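Local coordinates for Tb427.07.360- putative uncharacterized metacyclic invariant surface protein from Trypanosoma brucei (Trypanosoma brucei, PDB 5VTL), which is of unknown function but, as a metacyclic invariant surface protein with an extended helical architecture, probably acts at the surface of the trypanosome, at residues A38-E43 / A190-E195; V49-D54 / A201-E206; S88-Y93 / A179-A184. One frame throughout, in Å; residues are numbered along the deposited sequence.

Three contacts illustrate how long helices can be joined through small residues and flanking charges. Interactions 1 and 2 both pair helix 4-58 with helix 157-209, running parallel, and their centres lie 16 Å apart. Interaction 3 joins helix 63-102, antiparallel, to the same helix 157-209; its centre is 19 Å from that of interaction 1 and 35 Å from that of interaction 2. It is also the most central, about 7 Å from the centre of the chain. Helix 157-209 is thus the shared element of an elongated three-helix bundle of the glutamic acid/alanine-rich protein family of Trypanosoma. No active site or ligand is known here; the contacts follow one another along the length of the bundle.

Interaction 1: residues A38-E43 / A190-E195; sequences ASKARE and AARAAE
Arg192 lays its guanidinium over Ala41, one face turned to the alanine backbone with Ala41 N 4.0 Å above the plane and offset toward the rim. The two residues belong to neighbouring parallel helices, 4-58 and 157-209, of a three-helix bundle; the axes of the short segments come within 8.3 Å at an angle of 17°. The alanines at the interface are consistent with this closeness, since they put only methyl groups between the backbones. Ala41 CB sits 3.5 Å from Ala191 O and also meets Ala191 CB, while Ala38 CB reaches the same methyl group at 4.0 Å. Helix 63-102 adds the third wall, with Ala79 touching Ala191 and Ala76 touching Ala194.

A polar flank borders these methyl groups. The chain of Arg192 bends at chi2 (-72°), which turns CD toward Ala41 CB, 3.8 Å away, and the rest of the chain carries the guanidinium on over the neighbouring helix. There NH1 makes a salt bridge to Glu195 OE1, one turn along its own helix, modelled so short that its exact length is doubtful. NH2 has a second carboxylate partner in Asp37, so acidic groups of both helices hold the arginine. Glu195 CB packs against Ala41 O at 3.6 Å; CG stands anti to the backbone N, and beyond it the extended chain carries the carboxylate past Ala41, beside the arginine. Lys40 crosses Arg192 obliquely, its NZ led away, 5.7 Å from Arg192 NH2, whereas Lys40 CD makes a tight, non-bonding approach of 3.2 Å to that same NH2.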
loop_
_atom_site.group_PDB
_atom_site.type_symbol
_atom_site.label_atom_id
_atom_site.label_comp_id
_atom_site.label_asym_id
_atom_site.label_seq_id
_atom_site.Cartn_x
_atom_site.Cartn_y
_atom_site.Cartn_z
ATOM N N ALA A 38 4.861 1.456 -15.174
ATOM C CA ALA A 38 6.299 1.638 -15.269
ATOM C C ALA A 38 6.855 0.968 -16.532
ATOM O O ALA A 38 7.709 1.539 -17.207
ATOM C CB ALA A 38 7.018 1.108 -14.012
ATOM N N SER A 39 6.356 -0.225 -16.855
ATOM C CA SER A 39 6.774 -0.917 -18.066
ATOM C C SER A 39 6.338 -0.132 -19.299
ATOM O O SER A 39 7.084 -0.044 -20.293
ATOM C CB SER A 39 6.217 -2.349 -18.092
ATOM O OG SER A 39 6.719 -3.106 -17.013
ATOM N N LYS A 40 5.145 0.454 -19.243
ATOM C CA LYS A 40 4.638 1.214 -20.367
ATOM C C LYS A 40 5.558 2.443 -20.579
ATOM O O LYS A 40 5.844 2.844 -21.716
ATOM C CB LYS A 40 3.203 1.655 -20.118
ATOM C CG LYS A 40 2.590 2.432 -21.280
ATOM C CD LYS A 40 1.121 2.828 -21.032
ATOM C CE LYS A 40 0.164 1.645 -20.978
ATOM N NZ LYS A 40 0.029 0.924 -22.280
ATOM N N ALA A 41 6.025 3.025 -19.479
ATOM C CA ALA A 41 6.922 4.180 -19.560
ATOM C C ALA A 41 8.257 3.802 -20.189
ATOM O O ALA A 41 8.815 4.533 -20.995
ATOM C CB ALA A 41 7.122 4.802 -18.175
ATOM N N ARG A 42 8.773 2.648 -19.822
ATOM C CA ARG A 42 10.023 2.190 -20.382
ATOM C C ARG A 42 9.848 1.922 -21.880
ATOM O O ARG A 42 10.716 2.248 -22.699
ATOM C CB ARG A 42 10.495 0.949 -19.624
ATOM C CG ARG A 42 11.781 0.292 -20.162
ATOM C CD ARG A 42 11.511 -0.816 -21.169
ATOM N NE ARG A 42 10.744 -1.884 -20.557
ATOM C CZ ARG A 42 10.054 -2.805 -21.217
ATOM N NH1 ARG A 42 10.011 -2.813 -22.544
ATOM N NH2 ARG A 42 9.368 -3.707 -20.533
ATOM N N GLU A 43 8.728 1.326 -22.249
ATOM C CA GLU A 43 8.443 1.115 -23.676
ATOM C C GLU A 43 8.458 2.455 -24.438
ATOM O O GLU A 43 9.000 2.555 -25.532
ATOM C CB GLU A 43 7.089 0.425 -23.842
ATOM C CG GLU A 43 7.139 -1.062 -23.555
ATOM C CD GLU A 43 5.747 -1.663 -23.330
ATOM O OE1 GLU A 43 4.754 -0.925 -23.486
ATOM O OE2 GLU A 43 5.660 -2.847 -22.962
ATOM N N ALA A 190 9.047 7.749 -11.215
ATOM C CA ALA A 190 10.399 7.862 -11.763
ATOM C C ALA A 190 10.472 7.392 -13.207
ATOM O O ALA A 190 11.111 8.033 -14.030
ATOM C CB ALA A 190 11.386 7.056 -10.901
ATOM N N ALA A 191 9.817 6.276 -13.524
ATOM C CA ALA A 191 9.790 5.754 -14.888
ATOM C C ALA A 191 9.129 6.758 -15.827
ATOM O O ALA A 191 9.611 6.995 -16.939
ATOM C CB ALA A 191 9.059 4.414 -14.941
ATOM N N ARG A 192 8.024 7.340 -15.382
ATOM C CA ARG A 192 7.286 8.284 -16.218
ATOM C C ARG A 192 8.097 9.577 -16.360
ATOM O O ARG A 192 8.050 10.233 -17.400
ATOM C CB ARG A 192 5.895 8.546 -15.631
ATOM C CG ARG A 192 4.908 7.397 -15.799
ATOM C CD ARG A 192 4.484 7.304 -17.247
ATOM N NE ARG A 192 3.463 6.297 -17.525
ATOM C CZ ARG A 192 3.134 5.906 -18.755
ATOM N NH1 ARG A 192 3.747 6.432 -19.825
ATOM N NH2 ARG A 192 2.191 4.996 -18.927
ATOM N N ALA A 193 8.865 9.946 -15.336
ATOM C CA ALA A 193 9.708 11.142 -15.440
ATOM C C ALA A 193 10.823 10.934 -16.458
ATOM O O ALA A 193 11.149 11.854 -17.232
ATOM C CB ALA A 193 10.292 11.541 -14.089
ATOM N N ALA A 194 11.387 9.731 -16.485
ATOM C CA ALA A 194 12.349 9.381 -17.528
ATOM C C ALA A 194 11.727 9.427 -18.916
ATOM O O ALA A 194 12.338 9.900 -19.858
ATOM C CB ALA A 194 12.941 7.994 -17.270
ATOM N N GLU A 195 10.522 8.890 -19.059
ATOM C CA GLU A 195 9.878 8.894 -20.360
ATOM C C GLU A 195 9.594 10.325 -20.838
ATOM O O GLU A 195 9.682 10.618 -22.030
ATOM C CB GLU A 195 8.593 8.080 -20.320
ATOM C CG GLU A 195 7.826 8.147 -21.640
ATOM C CD GLU A 195 6.417 7.605 -21.529
ATOM O OE1 GLU A 195 5.820 7.744 -20.433
ATOM O OE2 GLU A 195 5.906 7.064 -22.543
#

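Interaction 2: residues V49-D54 / A201-E206; sequences VRRAED and AAEEAE
Glu206 OE2 is gripped twice: Arg51 NE donates to it over 2.9 Å, and a water donates a second bond. The same water also donates to Arg51 O, so it links the carboxylate to the backbone of the facing helix. On the other oxygen, Arg51 NH1 meets Glu206 OE1 at 2.8 Å, completing a side-on, two-nitrogen salt bridge. The Arg51 chain bends at chi3, which places NE, and the two side chains cross at about a right angle. Both N-H bonds are almost straight (175° and 174°) and lie in the guanidinium plane, but they reach the oxygens from above the carboxylate plane, the two flat groups being turned 42° apart.

The pair borders an alanine interface between parallel helices 4-58 and 157-209 in the three-helix bundle, where the axes of the short segments approach to 8.3 Å. Ala202 CB lies 3.9 Å above the centre of the Arg51 guanidinium and also packs against Arg51 CB. Next to it Ala52 CB and Ala205 CB meet at 4.3 Å. Val66 and Ala65 of helix 63-102 cover these two alanines in turn.

A second water accepts from Arg51 NH2 at 3.0 Å and donates to Glu203 OE2. The straight bonds to Glu206, with Ala202 CB over the face, would hold the guanidinium's rotation, while the two acids would probably balance its charge.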
loop_
_atom_site.group_PDB
_atom_site.type_symbol
_atom_site.label_atom_id
_atom_site.label_comp_id
_atom_site.label_asym_id
_atom_site.label_seq_id
_atom_site.Cartn_x
_atom_site.Cartn_y
_atom_site.Cartn_z
ATOM N N VAL A 49 14.013 6.545 -28.108
ATOM C CA VAL A 49 15.369 6.253 -28.568
ATOM C C VAL A 49 15.332 5.936 -30.070
ATOM O O VAL A 49 16.133 6.454 -30.837
ATOM C CB VAL A 49 16.046 5.096 -27.754
ATOM C CG1 VAL A 49 17.289 4.576 -28.433
ATOM C CG2 VAL A 49 16.417 5.559 -26.324
ATOM N N ARG A 50 14.396 5.097 -30.495
ATOM C CA ARG A 50 14.269 4.793 -31.923
ATOM C C ARG A 50 14.051 6.060 -32.737
ATOM O O ARG A 50 14.695 6.271 -33.765
ATOM C CB ARG A 50 13.126 3.810 -32.179
ATOM C CG ARG A 50 12.966 3.445 -33.653
ATOM C CD ARG A 50 11.699 2.679 -33.926
ATOM N NE ARG A 50 10.515 3.372 -33.433
ATOM C CZ ARG A 50 9.959 4.429 -34.016
ATOM N NH1 ARG A 50 10.490 4.947 -35.109
ATOM N NH2 ARG A 50 8.881 4.987 -33.485
ATOM N N ARG A 51 13.143 6.910 -32.285
ATOM C CA ARG A 51 12.863 8.150 -32.993
ATOM C C ARG A 51 14.088 9.043 -33.119
ATOM O O ARG A 51 14.372 9.591 -34.185
ATOM C CB ARG A 51 11.738 8.886 -32.287
ATOM C CG ARG A 51 10.380 8.214 -32.441
ATOM C CD ARG A 51 9.370 8.876 -31.551
ATOM N NE ARG A 51 9.211 10.299 -31.855
ATOM C CZ ARG A 51 8.517 11.152 -31.101
ATOM N NH1 ARG A 51 8.397 12.425 -31.458
ATOM N NH2 ARG A 51 7.942 10.736 -29.980
ATOM N N ALA A 52 14.817 9.187 -32.023
ATOM C CA ALA A 52 16.009 10.022 -32.005
ATOM C C ALA A 52 17.087 9.452 -32.909
ATOM O O ALA A 52 17.754 10.190 -33.634
ATOM C CB ALA A 52 16.514 10.162 -30.576
ATOM N N GLU A 53 17.272 8.137 -32.874
ATOM C CA GLU A 53 18.250 7.485 -33.739
ATOM C C GLU A 53 17.956 7.770 -35.216
ATOM O O GLU A 53 18.868 8.028 -36.007
ATOM C CB GLU A 53 18.252 5.971 -33.512
ATOM C CG GLU A 53 18.851 5.539 -32.191
ATOM C CD GLU A 53 18.732 4.049 -31.935
ATOM O OE1 GLU A 53 19.510 3.545 -31.096
ATOM O OE2 GLU A 53 17.888 3.387 -32.580
ATOM N N ASP A 54 16.680 7.727 -35.578
ATOM C CA ASP A 54 16.283 7.931 -36.965
ATOM C C ASP A 54 16.524 9.363 -37.407
ATOM O O ASP A 54 16.980 9.599 -38.525
ATOM C CB ASP A 54 14.825 7.552 -37.156
ATOM C CG ASP A 54 14.599 6.047 -37.074
ATOM O OD1 ASP A 54 15.590 5.297 -36.939
ATOM O OD2 ASP A 54 13.436 5.609 -37.172
ATOM N N ALA A 201 13.553 14.669 -25.770
ATOM C CA ALA A 201 14.744 14.462 -26.595
ATOM C C ALA A 201 14.390 14.065 -28.022
ATOM O O ALA A 201 14.931 14.625 -28.988
ATOM C CB ALA A 201 15.628 13.405 -25.980
ATOM N N ALA A 202 13.475 13.104 -28.160
ATOM C CA ALA A 202 13.062 12.669 -29.483
ATOM C C ALA A 202 12.436 13.841 -30.229
ATOM O O ALA A 202 12.674 14.031 -31.421
ATOM C CB ALA A 202 12.086 11.525 -29.398
ATOM N N GLU A 203 11.644 14.631 -29.521
ATOM C CA GLU A 203 10.915 15.736 -30.158
ATOM C C GLU A 203 11.901 16.782 -30.647
ATOM O O GLU A 203 11.756 17.342 -31.749
ATOM C CB GLU A 203 9.912 16.348 -29.185
ATOM C CG GLU A 203 8.705 15.444 -28.984
ATOM C CD GLU A 203 7.771 15.923 -27.907
ATOM O OE1 GLU A 203 8.117 16.906 -27.211
ATOM O OE2 GLU A 203 6.687 15.299 -27.763
ATOM N N GLU A 204 12.914 17.042 -29.831
ATOM C CA GLU A 204 13.948 18.012 -30.213
ATOM C C GLU A 204 14.730 17.528 -31.408
ATOM O O GLU A 204 14.988 18.295 -32.341
ATOM C CB GLU A 204 14.909 18.302 -29.053
ATOM C CG GLU A 204 15.870 19.469 -29.365
ATOM C CD GLU A 204 17.017 19.624 -28.384
ATOM O OE1 GLU A 204 18.179 19.659 -28.859
ATOM O OE2 GLU A 204 16.780 19.746 -27.157
ATOM N N ALA A 205 15.122 16.259 -31.372
ATOM C CA ALA A 205 15.859 15.646 -32.461
ATOM C C ALA A 205 15.090 15.772 -33.760
ATOM O O ALA A 205 15.650 16.104 -34.809
ATOM C CB ALA A 205 16.097 14.185 -32.176
ATOM N N GLU A 206 13.804 15.465 -33.692
ATOM C CA GLU A 206 12.978 15.487 -34.896
ATOM C C GLU A 206 12.844 16.905 -35.445
ATOM O O GLU A 206 12.917 17.104 -36.662
ATOM C CB GLU A 206 11.612 14.838 -34.627
ATOM C CG GLU A 206 11.671 13.316 -34.659
ATOM C CD GLU A 206 10.373 12.631 -34.240
ATOM O OE1 GLU A 206 9.413 13.332 -33.856
ATOM O OE2 GLU A 206 10.337 11.383 -34.291
HETATM O O HOH W 1 12.275 10.017 -35.780
HETATM O O HOH W 2 6.139 12.997 -29.373
#

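Interaction 3: residues S88-Y93 / A179-A184; sequences SDVEQY and AAVRRA
In the pairing of Asp89 with Arg183, chi1 of Asp89 (-66°) sets CG anti to its carbonyl carbon, beside the backbone N, and chi3 of Arg183 (-57°) turns NE out of the extended line of the chain. The side chains meet at about a right angle. Arg183 NH1 donates to Asp89 OD2 over 2.8 Å, a salt bridge that is somewhat bent, with an N-H...O angle of 142°; it reaches the oxygen on its anti side, tilted from both flat groups. A water completes the link, donating to Asp89 OD2 and accepting from Arg183 NE at 2.9 Å, so that two of the arginine nitrogens are tied to one oxygen, one directly and one through water. The guanidinium rests on its own helix as well, with Ala180 CA 3.6 Å from its plane, over the centre, a backing that would help to hold its rotation.

Beside the charged pair, Ala180 CB is the hub of the apolar contact. Val90 CG2 comes to 3.5 Å from Ala180 CB and continues to Val181 CG2 at 3.8 Å. From another side Asp89 CB approaches the same methyl group at 3.9 Å, and the Tyr93 ring presents its edge, CD2 standing 4.4 Å from Ala180 CB. Helix 4-58 closes over the apolar part: its Lys28 and Ala31 touch Val90, while Leu27 touches Val181. One to two turns earlier in helix 157-209, Glu173, Gln176 and Leu177 pack on Tyr93.

The axes of the short segments come within 8.6 Å. The result is an apolar core edged by a salt bridge, as is common in helical bundles, here between the antiparallel helices 63-102 and 157-209 of the three-helix bundle.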
loop_
_atom_site.group_PDB
_atom_site.type_symbol
_atom_site.label_atom_id
_atom_site.label_comp_id
_atom_site.label_asym_id
_atom_site.label_seq_id
_atom_site.Cartn_x
_atom_site.Cartn_y
_atom_site.Cartn_z
ATOM N N SER A 88 7.124 -7.478 -5.711
ATOM C CA SER A 88 7.434 -8.757 -5.073
ATOM C C SER A 88 7.458 -8.619 -3.551
ATOM O O SER A 88 6.993 -9.515 -2.845
ATOM C CB SER A 88 8.736 -9.358 -5.598
ATOM O OG SER A 88 9.822 -8.523 -5.292
ATOM N N ASP A 89 8.001 -7.513 -3.040
ATOM C CA ASP A 89 7.885 -7.210 -1.613
ATOM C C ASP A 89 6.421 -7.107 -1.146
ATOM O O ASP A 89 6.049 -7.683 -0.118
ATOM C CB ASP A 89 8.609 -5.912 -1.267
ATOM C CG ASP A 89 10.123 -6.011 -1.459
ATOM O OD1 ASP A 89 10.633 -7.141 -1.662
ATOM O OD2 ASP A 89 10.790 -4.953 -1.390
ATOM N N VAL A 90 5.602 -6.369 -1.885
ATOM C CA VAL A 90 4.180 -6.212 -1.563
ATOM C C VAL A 90 3.513 -7.580 -1.441
ATOM O O VAL A 90 2.702 -7.839 -0.536
ATOM C CB VAL A 90 3.461 -5.365 -2.647
ATOM C CG1 VAL A 90 1.947 -5.427 -2.514
ATOM C CG2 VAL A 90 3.921 -3.901 -2.581
ATOM N N GLU A 91 3.856 -8.461 -2.363
ATOM C CA GLU A 91 3.194 -9.746 -2.435
ATOM C C GLU A 91 3.517 -10.578 -1.192
ATOM O O GLU A 91 2.677 -11.311 -0.673
ATOM C CB GLU A 91 3.638 -10.456 -3.705
ATOM C CG GLU A 91 2.836 -10.018 -4.929
ATOM C CD GLU A 91 3.445 -10.480 -6.236
ATOM O OE1 GLU A 91 4.561 -11.042 -6.194
ATOM O OE2 GLU A 91 2.810 -10.271 -7.304
ATOM N N GLN A 92 4.744 -10.445 -0.716
ATOM C CA GLN A 92 5.197 -11.158 0.465
ATOM C C GLN A 92 4.476 -10.590 1.667
ATOM O O GLN A 92 3.853 -11.326 2.415
ATOM C CB GLN A 92 6.704 -10.998 0.580
ATOM C CG GLN A 92 7.344 -11.238 1.916
ATOM C CD GLN A 92 8.787 -10.735 1.919
ATOM O OE1 GLN A 92 9.346 -10.415 0.858
ATOM N NE2 GLN A 92 9.386 -10.642 3.104
ATOM N N TYR A 93 4.511 -9.272 1.834
ATOM C CA TYR A 93 3.868 -8.679 2.995
ATOM C C TYR A 93 2.355 -8.812 2.966
ATOM O O TYR A 93 1.729 -8.923 4.021
ATOM C CB TYR A 93 4.294 -7.213 3.141
ATOM C CG TYR A 93 5.779 -7.088 3.345
ATOM C CD1 TYR A 93 6.437 -7.804 4.359
ATOM C CD2 TYR A 93 6.534 -6.289 2.519
ATOM C CE1 TYR A 93 7.817 -7.691 4.536
ATOM C CE2 TYR A 93 7.914 -6.169 2.688
ATOM C CZ TYR A 93 8.548 -6.877 3.690
ATOM O OH TYR A 93 9.917 -6.748 3.837
ATOM N N ALA A 179 4.998 0.484 2.947
ATOM C CA ALA A 179 6.258 1.053 2.477
ATOM C C ALA A 179 6.609 0.501 1.101
ATOM O O ALA A 179 7.119 1.227 0.245
ATOM C CB ALA A 179 7.382 0.772 3.476
ATOM N N ALA A 180 6.303 -0.767 0.888
ATOM C CA ALA A 180 6.561 -1.426 -0.384
ATOM C C ALA A 180 5.660 -0.865 -1.460
ATOM O O ALA A 180 6.091 -0.611 -2.592
ATOM C CB ALA A 180 6.368 -2.931 -0.255
ATOM N N VAL A 181 4.394 -0.671 -1.101
ATOM C CA VAL A 181 3.445 -0.024 -1.995
ATOM C C VAL A 181 3.927 1.378 -2.407
ATOM O O VAL A 181 3.822 1.763 -3.576
ATOM C CB VAL A 181 2.039 0.048 -1.329
ATOM C CG1 VAL A 181 1.076 0.964 -2.102
ATOM C CG2 VAL A 181 1.466 -1.354 -1.227
ATOM N N ARG A 182 4.414 2.146 -1.443
ATOM C CA ARG A 182 4.969 3.458 -1.728
ATOM C C ARG A 182 6.179 3.353 -2.685
ATOM O O ARG A 182 6.337 4.173 -3.598
ATOM C CB ARG A 182 5.362 4.112 -0.418
ATOM C CG ARG A 182 5.881 5.532 -0.518
ATOM C CD ARG A 182 6.303 6.009 0.885
ATOM N NE ARG A 182 5.521 5.342 1.946
ATOM C CZ ARG A 182 6.024 4.743 3.033
ATOM N NH1 ARG A 182 5.205 4.161 3.917
ATOM N NH2 ARG A 182 7.338 4.717 3.254
ATOM N N ARG A 183 7.017 2.342 -2.491
ATOM C CA ARG A 183 8.192 2.164 -3.351
ATOM C C ARG A 183 7.795 1.875 -4.784
ATOM O O ARG A 183 8.420 2.375 -5.732
ATOM C CB ARG A 183 9.103 1.054 -2.816
ATOM C CG ARG A 183 9.865 1.476 -1.589
ATOM C CD ARG A 183 11.011 0.539 -1.269
ATOM N NE ARG A 183 10.631 -0.862 -1.090
ATOM C CZ ARG A 183 10.243 -1.409 0.062
ATOM N NH1 ARG A 183 9.955 -2.704 0.108
ATOM N NH2 ARG A 183 10.124 -0.666 1.162
ATOM N N ALA A 184 6.729 1.092 -4.946
ATOM C CA ALA A 184 6.191 0.779 -6.265
ATOM C C ALA A 184 5.664 2.038 -6.959
ATOM O O ALA A 184 5.904 2.249 -8.150
ATOM C CB ALA A 184 5.079 -0.262 -6.149
HETATM O O HOH W 3 11.633 -2.724 -3.033
#